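Local coordinates for protein adenylation domain (Streptomyces sp., PDB 5N9X) that belongs to the AMP-binding enzymes of the ANL clan, pairing a large AMP-binding region with a smaller C-terminal domain, and has ATP and threonine bound, at residues Thr35-His38 with Lys43-Tyr46; Asp423-Val426 with His431-Glu434; Asp437-Val442 with Ala516-Val521. All coordinates share one frame; numbering follows the deposited sequence.

Contact 1 of 3, residues Thr35-His38 with Lys43-Tyr46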
# COMPACT_ATOMS: atom_id res chain seq x y z
N THR A 35 8.22 -24.74 -1.08
CA THR A 35 9.08 -23.60 -0.73
C THR A 35 8.23 -22.42 -0.28
O THR A 35 7.41 -21.91 -1.04
CB THR A 35 9.96 -23.16 -1.94
OG1 THR A 35 10.73 -24.27 -2.43
CG2 THR A 35 10.92 -22.05 -1.53
N ALA A 36 8.42 -21.98 0.96
CA ALA A 36 7.70 -20.82 1.44
C ALA A 36 8.43 -19.52 1.05
O ALA A 36 7.82 -18.56 0.57
CB ALA A 36 7.51 -20.90 2.95
N LEU A 37 9.75 -19.50 1.26
CA LEU A 37 10.54 -18.32 0.97
C LEU A 37 11.64 -18.64 -0.02
O LEU A 37 12.30 -19.68 0.08
CB LEU A 37 11.16 -17.72 2.24
CG LEU A 37 10.25 -17.41 3.44
CD1 LEU A 37 11.07 -16.86 4.58
CD2 LEU A 37 9.12 -16.44 3.07
N HIS A 38 11.83 -17.72 -0.97
CA HIS A 38 12.89 -17.82 -1.97
C HIS A 38 13.69 -16.51 -1.98
O HIS A 38 13.20 -15.49 -2.46
CB HIS A 38 12.31 -18.09 -3.35
CG HIS A 38 13.31 -18.60 -4.35
ND1 HIS A 38 12.94 -19.04 -5.60
CD2 HIS A 38 14.64 -18.77 -4.27
CE1 HIS A 38 14.01 -19.44 -6.26
NE2 HIS A 38 15.06 -19.29 -5.48
N LYS A 43 16.27 -21.22 -0.40
CA LYS A 43 14.89 -21.67 -0.31
C LYS A 43 14.60 -22.22 1.05
O LYS A 43 15.30 -23.10 1.54
CB LYS A 43 14.58 -22.73 -1.37
CG LYS A 43 14.29 -22.14 -2.74
CD LYS A 43 14.32 -23.21 -3.82
CE LYS A 43 13.61 -22.71 -5.07
NZ LYS A 43 13.98 -23.51 -6.27
N ILE A 44 13.55 -21.70 1.68
CA ILE A 44 13.08 -22.28 2.91
C ILE A 44 11.72 -22.92 2.68
O ILE A 44 10.80 -22.30 2.11
CB ILE A 44 12.98 -21.25 4.05
CG1 ILE A 44 14.29 -20.49 4.19
CG2 ILE A 44 12.64 -21.93 5.34
CD1 ILE A 44 14.30 -19.18 3.46
N SER A 45 11.62 -24.17 3.11
CA SER A 45 10.38 -24.93 3.10
C SER A 45 9.39 -24.44 4.14
O SER A 45 9.78 -23.95 5.21
CB SER A 45 10.69 -26.41 3.35
OG SER A 45 10.81 -26.67 4.73
N TYR A 46 8.11 -24.57 3.81
CA TYR A 46 7.03 -24.31 4.75
C TYR A 46 7.28 -25.00 6.09
O TYR A 46 7.32 -24.34 7.13
CB TYR A 46 5.70 -24.76 4.16
CG TYR A 46 5.00 -23.68 3.37
CD1 TYR A 46 4.13 -22.78 3.99
CD2 TYR A 46 5.21 -23.56 2.00
CE1 TYR A 46 3.50 -21.79 3.26
CE2 TYR A 46 4.59 -22.59 1.26
CZ TYR A 46 3.73 -21.71 1.88
OH TYR A 46 3.10 -20.73 1.14

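Contact 2 of 3, residues Asp423-Val426 with His431-Glu434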
# COMPACT_ATOMS: atom_id res chain seq x y z
N ASP A 423 -9.37 15.96 0.08
CA ASP A 423 -8.13 16.67 0.43
C ASP A 423 -7.65 17.61 -0.68
O ASP A 423 -7.18 18.71 -0.41
CB ASP A 423 -7.02 15.65 0.74
CG ASP A 423 -6.81 15.40 2.24
OD1 ASP A 423 -7.64 15.86 3.05
OD2 ASP A 423 -5.81 14.72 2.59
N LEU A 424 -7.75 17.17 -1.93
CA LEU A 424 -7.09 17.86 -3.04
C LEU A 424 -8.08 18.68 -3.87
O LEU A 424 -7.70 19.37 -4.81
CB LEU A 424 -6.36 16.85 -3.93
CG LEU A 424 -5.26 16.03 -3.22
CD1 LEU A 424 -4.52 15.09 -4.19
CD2 LEU A 424 -4.29 16.94 -2.49
N GLN A 425 -9.34 18.60 -3.51
CA GLN A 425 -10.33 19.50 -4.05
C GLN A 425 -10.37 20.70 -3.09
O GLN A 425 -11.04 20.66 -2.06
CB GLN A 425 -11.67 18.78 -4.19
CG GLN A 425 -12.88 19.63 -4.58
CD GLN A 425 -14.16 18.80 -4.58
OE1 GLN A 425 -14.75 18.56 -3.53
NE2 GLN A 425 -14.56 18.33 -5.76
N VAL A 426 -9.61 21.75 -3.43
CA VAL A 426 -9.41 22.93 -2.58
C VAL A 426 -9.97 24.20 -3.23
O VAL A 426 -10.25 24.23 -4.44
CB VAL A 426 -7.90 23.16 -2.28
CG1 VAL A 426 -7.23 21.84 -1.87
CG2 VAL A 426 -7.19 23.77 -3.48
N HIS A 431 -12.31 30.44 -6.53
CA HIS A 431 -12.40 29.28 -7.40
C HIS A 431 -12.14 27.97 -6.68
O HIS A 431 -11.37 27.91 -5.73
CB HIS A 431 -11.41 29.38 -8.55
CG HIS A 431 -11.55 30.61 -9.39
ND1 HIS A 431 -12.50 30.73 -10.38
CD2 HIS A 431 -10.81 31.75 -9.45
CE1 HIS A 431 -12.37 31.90 -10.98
NE2 HIS A 431 -11.35 32.53 -10.44
N ARG A 432 -12.76 26.90 -7.18
CA ARG A 432 -12.50 25.53 -6.71
C ARG A 432 -11.51 24.84 -7.63
O ARG A 432 -11.71 24.82 -8.85
CB ARG A 432 -13.78 24.70 -6.66
CG ARG A 432 -13.54 23.25 -6.27
CD ARG A 432 -14.73 22.36 -6.55
NE ARG A 432 -15.65 22.29 -5.43
CZ ARG A 432 -16.59 21.36 -5.29
NH1 ARG A 432 -16.71 20.41 -6.21
NH2 ARG A 432 -17.39 21.36 -4.24
N ILE A 433 -10.44 24.29 -7.06
CA ILE A 433 -9.41 23.66 -7.85
C ILE A 433 -9.25 22.19 -7.51
O ILE A 433 -9.08 21.81 -6.34
CB ILE A 433 -8.06 24.38 -7.67
CG1 ILE A 433 -8.18 25.84 -8.09
CG2 ILE A 433 -6.97 23.69 -8.47
CD1 ILE A 433 -7.15 26.77 -7.48
N GLU A 434 -9.34 21.37 -8.55
CA GLU A 434 -8.93 19.99 -8.50
C GLU A 434 -7.42 19.91 -8.69
O GLU A 434 -6.97 19.90 -9.84
CB GLU A 434 -9.63 19.18 -9.59
CG GLU A 434 -11.12 19.40 -9.59
CD GLU A 434 -11.80 18.66 -8.47
OE1 GLU A 434 -11.27 17.61 -8.06
OE2 GLU A 434 -12.86 19.14 -8.01

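Contact 3 of 3, residues Asp437-Val442 with Ala516-Val521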
# COMPACT_ATOMS: atom_id res chain seq x y z
N ASP A 437 -6.29 17.38 -11.18
CA ASP A 437 -6.46 17.74 -12.61
C ASP A 437 -5.33 18.59 -13.16
O ASP A 437 -4.93 18.44 -14.33
CB ASP A 437 -7.77 18.49 -12.83
CG ASP A 437 -9.00 17.62 -12.65
OD1 ASP A 437 -8.87 16.43 -12.27
OD2 ASP A 437 -10.11 18.16 -12.86
N VAL A 438 -4.82 19.51 -12.35
CA VAL A 438 -3.67 20.33 -12.75
C VAL A 438 -2.48 19.44 -12.98
O VAL A 438 -1.70 19.62 -13.93
CB VAL A 438 -3.29 21.37 -11.68
CG1 VAL A 438 -2.44 22.45 -12.30
CG2 VAL A 438 -4.55 21.92 -11.02
N GLU A 439 -2.34 18.49 -12.07
CA GLU A 439 -1.23 17.57 -12.06
C GLU A 439 -1.24 16.81 -13.38
O GLU A 439 -0.23 16.77 -14.08
CB GLU A 439 -1.34 16.61 -10.86
CG GLU A 439 -0.53 16.98 -9.62
CD GLU A 439 -1.08 16.29 -8.35
OE1 GLU A 439 -1.50 15.11 -8.42
OE2 GLU A 439 -1.08 16.94 -7.27
N ALA A 440 -2.38 16.23 -13.72
CA ALA A 440 -2.51 15.47 -14.96
C ALA A 440 -2.24 16.36 -16.16
O ALA A 440 -1.58 15.94 -17.11
CB ALA A 440 -3.90 14.84 -15.08
N ALA A 441 -2.72 17.60 -16.12
CA ALA A 441 -2.47 18.54 -17.21
C ALA A 441 -0.97 18.81 -17.37
O ALA A 441 -0.48 18.94 -18.49
CB ALA A 441 -3.23 19.84 -16.99
N VAL A 442 -0.25 18.92 -16.26
CA VAL A 442 1.19 19.09 -16.36
C VAL A 442 1.82 17.81 -16.91
O VAL A 442 2.65 17.86 -17.81
CB VAL A 442 1.81 19.47 -14.99
CG1 VAL A 442 3.33 19.35 -15.02
CG2 VAL A 442 1.41 20.90 -14.59
N ALA A 516 4.52 9.68 -3.88
CA ALA A 516 5.06 11.04 -3.73
C ALA A 516 4.70 11.62 -2.37
O ALA A 516 3.52 11.68 -2.00
CB ALA A 516 4.54 11.92 -4.84
N ASP A 517 5.71 12.05 -1.63
CA ASP A 517 5.51 12.65 -0.32
C ASP A 517 5.22 14.13 -0.54
O ASP A 517 6.12 14.90 -0.89
CB ASP A 517 6.75 12.43 0.55
CG ASP A 517 6.60 12.93 2.00
OD1 ASP A 517 5.59 13.60 2.35
OD2 ASP A 517 7.52 12.62 2.79
N ARG A 518 3.96 14.52 -0.37
CA ARG A 518 3.49 15.87 -0.65
C ARG A 518 4.05 16.90 0.35
O ARG A 518 4.54 17.98 -0.06
CB ARG A 518 1.94 15.91 -0.67
CG ARG A 518 1.27 15.00 -1.76
CD ARG A 518 -0.28 15.18 -1.87
NE ARG A 518 -0.64 16.49 -2.41
CZ ARG A 518 -0.79 16.79 -3.70
NH1 ARG A 518 -0.69 15.85 -4.64
NH2 ARG A 518 -1.10 18.03 -4.06
N ALA A 519 4.00 16.57 1.64
CA ALA A 519 4.60 17.42 2.69
C ALA A 519 6.11 17.62 2.48
O ALA A 519 6.65 18.68 2.81
CB ALA A 519 4.35 16.81 4.07
N SER A 520 6.79 16.61 1.95
CA SER A 520 8.20 16.74 1.54
C SER A 520 8.45 17.60 0.30
O SER A 520 9.53 18.11 0.08
CB SER A 520 8.78 15.35 1.27
OG SER A 520 10.18 15.38 1.23
N VAL A 521 7.46 17.73 -0.56
CA VAL A 521 7.72 18.52 -1.75
C VAL A 521 7.57 19.99 -1.36
O VAL A 521 8.40 20.82 -1.71
CB VAL A 521 6.79 18.12 -2.92
CG1 VAL A 521 6.83 19.15 -4.00
CG2 VAL A 521 7.21 16.78 -3.48

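Contact 1 of 3, residues Thr35-His38 with Lys43-Tyr46
Ala36 sets its methyl group over the face of the Tyr46 ring, a CH-pi contact with Ala36 CB 3.6 Å from the ring centroid, almost on the ring normal. The Tyr46 ring is further held by its hydroxyl, which hydrogen-bonds to Ala226 O, while Leu222 of helix 213-222 and Phe24 and Ala27 of helix 20-30 pack against the side chain. This is the tight end of the contact, buried where strand 42-45 runs into helix 46-62; there Ser45 occupies the N-cap position and its OG accepts from Leu48 N.

On the sheet face formed by Leu37 and Ile44 the packing is also close: Leu37 CB lies 3.7 Å from Ile44 CD1, the end of the longer isoleucine branch.

The face carrying His38 and Lys43 is the solvent side, since Lys43 is exposed, although the contacts along it are still close. The two side chains lie alongside each other, pointing the same way, and Lys43 CE sits over one face of the His38 imidazole, 3.7 Å from the ring centroid. With CG anti to the backbone N (chi1 -163°), the His38 ring lies beside the lysine chain, and its ND1 is hydrogen-bonded to Glu227 OE2, which probably helps to set the rotation of the ring. Thr35 CG2 touches Lys43 CG at 3.6 Å, where the two side chains cross at about a right angle.

Between the faces, Ile44 O accepts two amides, Ala36 N at 2.7 Å and Leu37 N at 3.1 Å, the second bond being straighter (N-H...O 166° against 138°). Ile44 N returns a bond to Leu37 O at 2.9 Å. Two consecutive residues thus oppose one, shifting the register by a residue: a classic beta bulge in an antiparallel hairpin, at the margin of a mixed four-stranded sheet.

Contact 2 of 3, residues Asp423-Val426 with His431-Glu434
Antiparallel pairing of Gln425 and Val426 with Glu434 and Ile433 makes this contact a surface beta hairpin, a separate two-stranded sheet that leads directly into helix 435-443. Val426 and Ile433 form the hydrogen-bonded pair: Ile433 N donates to Val426 O at 2.6 Å and Val426 N to Ile433 O at 3.0 Å. Their side chains share one face of the hairpin, where Val426 packs on Leu435 and Ile433 on Val438 of the helix that follows.

Gln425 and Glu434, the neighbouring non-hydrogen-bonded pair, carry the polar face. Gln425 CG lies anti to the backbone N (chi1 172°) and the chain runs extended beyond it, which carries the amide out alongside Glu434. Gln425 NE2 donates to Glu434 OE2 at 2.9 Å in a nearly straight bond (171°) that lies in the amide plane and uses the syn lone pair of the carboxylate. Amide and carboxylate planes stand almost perpendicular. The Arg432 guanidinium stacks obliquely on the same amide, with Gln425 CD 3.4 Å above its plane; because Arg432 was modelled in two conformers, this stack is tentative.

The bond is consistent with the amide nitrogen, rather than the oxygen, facing Glu434, and accepting an N-H on OE2 suits a carboxylate that is probably ionised.

Contact 3 of 3, residues Asp437-Val442 with Ala516-Val521
Glu439 sets its carboxylate against the edge of the Arg518 guanidinium, the two side chains coming from opposite directions to meet between helix 435-443 and helix 518-528. The backbones stay far apart, with no CA pair closer than the 12.3 Å between Glu439 CA and Ala516 CA, so these two long side chains alone span the gap between the segments.

One oxygen does the work. Glu439 OE2 receives Arg518 NH1 at 2.9 Å, a nearly linear bond (N-H...O 168°) and the core of the salt bridge, while Arg518 NH2 adds a weak bond to the same Glu439 OE2 at 3.4 Å. The acceptor lies in the guanidinium plane, but NH1 approaches the carboxylate on its syn side and somewhat out of plane; the two flat groups are turned 36° from each other. The Glu439 chain runs extended from CG onward, whereas Arg518 bends at its third torsion (chi3 69°), which turns the guanidinium so that its NH1-NH2 edge faces the acid.

Val453 of strand 450-457 bonds to both partners. Its N donates to Glu439 OE2, and its O takes a weak bond from Arg518 NH2, so the backbone of one residue meets the acid firmly and the base weakly. Val438, a neighbour of the acid on its helix, also packs on Val453.

At the other end, Asp517 is the N-cap of the terminal helix, its OD1 accepting weakly from Ser520 N at 3.3 Å.

A buried Glu439 whose OE2 is gripped by a guanidinium and a backbone amide is probably ionised, its negative charge balanced by Arg518; the bridge then ties the first helix after the hairpin to the last helix of the chain.

Contacts 2 and 3 are neighbours, their centres about 13 Å apart: strand 431-434 runs on into helix 435-443, and Leu424 CD2 packs on Arg518 NE at 3.7 Å. Contact 1 lies across the chain's centre from both, its centre about 49 Å from that of contact 2 and 40 Å from that of contact 3. Both contacts 2 and 3 come near the bound ATP, with the side chain of Leu424 about 8 Å and that of Arg518 about 9 Å from it. Lys515, the residue before segment 516-521, lines the threonine pocket, which ties contact 3 to that site along the chain.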